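Local coordinates for caltubin, EF-hand (Lymnaea stagnalis, PDB 6VAN), which binds divalent metal ions, here strontium, in its EF-hand loops and probably serves as a calcium-binding protein of the pond snail, at residues P3-T6 against E7-E10; P73-L77 against E78-E82. All coordinates share one frame; numbering follows the deposited sequence.

Contact 1. Residues P3-T6 against E7-E10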
loop_
_atom_site.group_PDB
_atom_site.type_symbol
_atom_site.label_atom_id
_atom_site.label_comp_id
_atom_site.label_asym_id
_atom_site.label_seq_id
_atom_site.Cartn_x
_atom_site.Cartn_y
_atom_site.Cartn_z
ATOM N N PRO A 3 -7.639 15.866 -2.003
ATOM C CA PRO A 3 -6.409 15.743 -2.774
ATOM C C PRO A 3 -6.438 16.615 -4.036
ATOM O O PRO A 3 -7.476 17.023 -4.468
ATOM C CB PRO A 3 -6.383 14.260 -3.149
ATOM C CG PRO A 3 -7.835 13.893 -3.266
ATOM C CD PRO A 3 -8.559 14.733 -2.233
ATOM N N PHE A 4 -5.271 16.872 -4.579
ATOM C CA PHE A 4 -5.073 17.541 -5.880
ATOM C C PHE A 4 -5.299 16.476 -6.975
ATOM O O PHE A 4 -4.515 15.511 -7.057
ATOM C CB PHE A 4 -3.662 18.146 -5.865
ATOM C CG PHE A 4 -3.173 18.918 -7.061
ATOM C CD1 PHE A 4 -4.038 19.465 -7.984
ATOM C CD2 PHE A 4 -1.815 19.180 -7.198
ATOM C CE1 PHE A 4 -3.548 20.222 -9.042
ATOM C CE2 PHE A 4 -1.333 19.914 -8.266
ATOM C CZ PHE A 4 -2.205 20.425 -9.189
ATOM N N LEU A 5 -6.343 16.611 -7.796
ATOM C CA LEU A 5 -6.710 15.544 -8.762
ATOM C C LEU A 5 -5.587 15.327 -9.759
ATOM O O LEU A 5 -5.416 14.172 -10.184
ATOM C CB LEU A 5 -8.002 15.910 -9.476
ATOM C CG LEU A 5 -9.220 15.875 -8.580
ATOM C CD1 LEU A 5 -10.426 16.422 -9.316
ATOM C CD2 LEU A 5 -9.493 14.468 -8.051
ATOM N N THR A 6 -4.862 16.372 -10.144
ATOM C CA THR A 6 -3.765 16.246 -11.118
ATOM C C THR A 6 -2.662 15.386 -10.502
ATOM O O THR A 6 -2.040 14.597 -11.226
ATOM C CB THR A 6 -3.330 17.619 -11.602
ATOM O OG1 THR A 6 -4.438 18.143 -12.337
ATOM C CG2 THR A 6 -2.095 17.569 -12.459
ATOM N N GLU A 7 -2.413 15.524 -9.203
ATOM C CA GLU A 7 -1.406 14.680 -8.541
ATOM C C GLU A 7 -1.905 13.253 -8.464
ATOM O O GLU A 7 -1.103 12.338 -8.633
ATOM C CB GLU A 7 -1.096 15.209 -7.155
ATOM C CG GLU A 7 -0.108 16.324 -7.211
ATOM C CD GLU A 7 0.319 16.789 -5.835
ATOM O OE1 GLU A 7 -0.184 16.207 -4.832
ATOM O OE2 GLU A 7 1.149 17.719 -5.775
ATOM N N LEU A 8 -3.187 13.042 -8.174
ATOM C CA LEU A 8 -3.765 11.673 -8.198
ATOM C C LEU A 8 -3.460 11.048 -9.557
ATOM O O LEU A 8 -2.957 9.914 -9.590
ATOM C CB LEU A 8 -5.276 11.682 -7.971
ATOM C CG LEU A 8 -5.745 12.031 -6.566
ATOM C CD1 LEU A 8 -7.225 11.716 -6.415
ATOM C CD2 LEU A 8 -4.942 11.304 -5.504
ATOM N N LYS A 9 -3.740 11.762 -10.637
ATOM C CA LYS A 9 -3.513 11.211 -11.987
ATOM C C LYS A 9 -2.029 10.882 -12.182
ATOM O O LYS A 9 -1.740 9.777 -12.668
ATOM C CB LYS A 9 -3.988 12.183 -13.061
ATOM C CG LYS A 9 -3.684 11.730 -14.489
ATOM C CD LYS A 9 -4.045 10.272 -14.782
ATOM C CE LYS A 9 -5.405 10.093 -15.413
ATOM N NZ LYS A 9 -5.420 10.494 -16.848
ATOM N N GLU A 10 -1.116 11.787 -11.828
ATOM C CA GLU A 10 0.351 11.576 -12.015
ATOM C C GLU A 10 0.772 10.330 -11.228
ATOM O O GLU A 10 1.623 9.576 -11.729
ATOM C CB GLU A 10 1.147 12.807 -11.580
ATOM C CG GLU A 10 2.626 12.748 -11.940
ATOM C CD GLU A 10 3.520 11.979 -10.979
ATOM O OE1 GLU A 10 3.124 11.788 -9.809
ATOM O OE2 GLU A 10 4.618 11.566 -11.409
HETATM O O HOH W 1 -2.772 15.846 -3.452
#

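Contact 2. Residues P73-L77 against E78-E82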
loop_
_atom_site.group_PDB
_atom_site.type_symbol
_atom_site.label_atom_id
_atom_site.label_comp_id
_atom_site.label_asym_id
_atom_site.label_seq_id
_atom_site.Cartn_x
_atom_site.Cartn_y
_atom_site.Cartn_z
ATOM N N PRO A 73 -10.319 9.747 1.550
ATOM C CA PRO A 73 -9.605 8.698 2.266
ATOM C C PRO A 73 -10.169 8.633 3.688
ATOM O O PRO A 73 -10.547 9.633 4.250
ATOM C CB PRO A 73 -8.135 9.105 2.177
ATOM C CG PRO A 73 -8.175 10.611 1.984
ATOM C CD PRO A 73 -9.469 10.907 1.253
ATOM N N ASP A 74 -10.268 7.423 4.207
ATOM C CA ASP A 74 -10.854 7.154 5.529
ATOM C C ASP A 74 -10.171 5.909 6.057
ATOM O O ASP A 74 -9.574 5.162 5.248
ATOM C CB ASP A 74 -12.373 7.002 5.443
ATOM C CG ASP A 74 -12.837 5.783 4.657
ATOM O OD1 ASP A 74 -12.098 5.348 3.738
ATOM O OD2 ASP A 74 -13.935 5.268 4.974
ATOM N N TYR A 75 -10.224 5.714 7.354
ATOM C CA TYR A 75 -9.659 4.522 8.008
ATOM C C TYR A 75 -10.701 3.416 8.083
ATOM O O TYR A 75 -11.822 3.668 8.541
ATOM C CB TYR A 75 -9.174 4.837 9.413
ATOM C CG TYR A 75 -8.904 3.585 10.195
ATOM C CD1 TYR A 75 -7.725 2.874 10.054
ATOM C CD2 TYR A 75 -9.879 3.067 11.039
ATOM C CE1 TYR A 75 -7.505 1.694 10.748
ATOM C CE2 TYR A 75 -9.658 1.908 11.754
ATOM C CZ TYR A 75 -8.478 1.205 11.598
ATOM O OH TYR A 75 -8.270 0.049 12.295
ATOM N N THR A 76 -10.310 2.207 7.691
ATOM C CA THR A 76 -10.987 0.958 8.091
ATOM C C THR A 76 -9.938 -0.079 8.451
ATOM O O THR A 76 -8.829 -0.036 7.901
ATOM C CB THR A 76 -11.897 0.383 7.008
ATOM O OG1 THR A 76 -11.125 -0.088 5.910
ATOM C CG2 THR A 76 -12.919 1.373 6.496
ATOM N N LEU A 77 -10.269 -0.996 9.346
ATOM C CA LEU A 77 -9.338 -2.067 9.702
ATOM C C LEU A 77 -9.032 -2.888 8.450
ATOM O O LEU A 77 -7.844 -3.205 8.234
ATOM C CB LEU A 77 -9.910 -2.931 10.825
ATOM C CG LEU A 77 -8.951 -4.027 11.291
ATOM C CD1 LEU A 77 -7.787 -3.430 12.035
ATOM C CD2 LEU A 77 -9.669 -5.090 12.119
ATOM N N GLU A 78 -10.039 -3.221 7.648
ATOM C CA GLU A 78 -9.840 -4.028 6.418
ATOM C C GLU A 78 -8.818 -3.343 5.487
ATOM O O GLU A 78 -7.925 -4.018 4.947
ATOM C CB GLU A 78 -11.193 -4.200 5.719
ATOM C CG GLU A 78 -11.150 -5.120 4.526
ATOM C CD GLU A 78 -12.468 -5.191 3.782
ATOM O OE1 GLU A 78 -13.531 -5.071 4.440
ATOM O OE2 GLU A 78 -12.432 -5.324 2.542
ATOM N N GLY A 79 -8.954 -2.048 5.293
ATOM C CA GLY A 79 -8.030 -1.293 4.431
ATOM C C GLY A 79 -6.639 -1.262 5.024
ATOM O O GLY A 79 -5.670 -1.440 4.279
ATOM N N ALA A 80 -6.512 -1.019 6.314
ATOM C CA ALA A 80 -5.202 -1.044 7.000
ATOM C C ALA A 80 -4.579 -2.442 6.883
ATOM O O ALA A 80 -3.383 -2.543 6.611
ATOM C CB ALA A 80 -5.352 -0.597 8.433
ATOM N N ASN A 81 -5.378 -3.486 7.068
ATOM C CA ASN A 81 -4.880 -4.873 7.001
ATOM C C ASN A 81 -4.323 -5.188 5.614
ATOM O O ASN A 81 -3.388 -5.975 5.500
ATOM C CB ASN A 81 -5.971 -5.829 7.428
ATOM C CG ASN A 81 -5.447 -7.197 7.761
ATOM O OD1 ASN A 81 -4.335 -7.345 8.239
ATOM N ND2 ASN A 81 -6.282 -8.198 7.570
ATOM N N GLU A 82 -4.916 -4.639 4.577
ATOM C CA GLU A 82 -4.411 -4.899 3.220
ATOM C C GLU A 82 -2.960 -4.420 3.103
ATOM O O GLU A 82 -2.145 -5.157 2.624
ATOM C CB GLU A 82 -5.279 -4.159 2.218
ATOM C CG GLU A 82 -4.839 -4.333 0.777
ATOM C CD GLU A 82 -5.807 -3.674 -0.193
ATOM O OE1 GLU A 82 -5.798 -2.443 -0.264
ATOM O OE2 GLU A 82 -6.559 -4.387 -0.832
#

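Contact 1. Residues P3-T6 against E7-E10
F4 and E7 meet in a local contact at the start of helix 5-15, where F4 takes the N-cap position and the chain passes from a short lead-in into the first turns. The F4 carbonyl O accepts from L8 N at 3.0 Å, and the L5 and T6 carbonyls are engaged in the same i to i+4 manner by K9 N and E10 N. E7 folds back toward the helix start: its CG stands anti to the carbonyl carbon (chi1 -82°) and the rest of the chain runs straight on, crossing the F4 side chain at about a right angle. E7 CG reaches F4 CD2 at 3.3 Å, and OE2 lies at the ring edge, in its plane. A water accepts from F4 N at 2.9 Å and donates to E7 OE1 at 3.0 Å, tying the carboxylate to the backbone at the N-cap. Helix 5-15 leads into the first strontium-binding loop of the EF-hand, which contributes D17, D21, Q23 and E28. In the conformer described, one of two, CD1 of the buried L8 lies 3.9 Å from both P3 CG and L5 CD2, while L5 packs on V67 and L8 on M70 of helix 62-71. K9 leads away from the helix start, its NZ hydrogen-bonded to N20 OD1 and its charge near the F62 ring in a cation-pi contact.

Contact 2. Residues P73-L77 against E78-E82
The backbone is extended through T76 and turns helical at L77, where A80 N donates to T76 O at 3.0 Å and N81 N donates to L77 O at 2.7 Å. This is the N-terminal cap of helix 77-87, the helix that enters the strontium-binding loop holding D88, N90, D92, F94 and E99 in an EF-hand helix-loop-helix. T76 is the N-cap. Its OG1 sits between the backbone N and the carbonyl carbon (chi1 68°), a rotation that turns the hydroxyl to the amide of G79, from which it accepts at 3.0 Å (OG1 to N) with an N-H...O angle of 154°. T76 therefore meets the helix start through two acceptors, the hydroxyl taking G79 N and the carbonyl taking A80 N. E78 CB passes the same hydroxyl more loosely, and its extended chain leads away from the cap to R51, with which OE2 forms a salt bridge. One turn on, E82 also pairs with R51 and with R52, so the two glutamates tie this helix to the C-terminal end of helix 42-52.

The lead-in residue Y75 returns to the helix by its ring rather than by its backbone. With CG anti to the backbone N (chi1 166°), the ring reaches A80, whose methyl group also lies 3.6 Å from T76 O. Y75 and A80 both touch Y142, and Y75 and L77 touch K139; L77 and N81 rest on L135 of helix 135-138. Y75, just before the N-cap, and A80, four on from it, pair as in a hydrophobic staple, Y75 CE1 lying 3.9 Å from A80 CB, which it meets obliquely.

Contact 1 comes first along the chain and closes before contact 2 opens; their centres are 21 Å apart, and their nearest atoms come within about 5 Å without touching. Each is the N-terminal start of a helix that enters a metal-binding loop: residues 3-10 begin helix 5-15, and residues 73-82 begin helix 77-87. Helix 62-71 stands between them in sequence, receiving L5 and L8 of contact 1 and ending at the loop in which contact 2 begins. Contact 1 lies in the half of the chain that carries the first two metal loops, whereas contact 2 opens the half with the last two and packs on the closing residues of the chain.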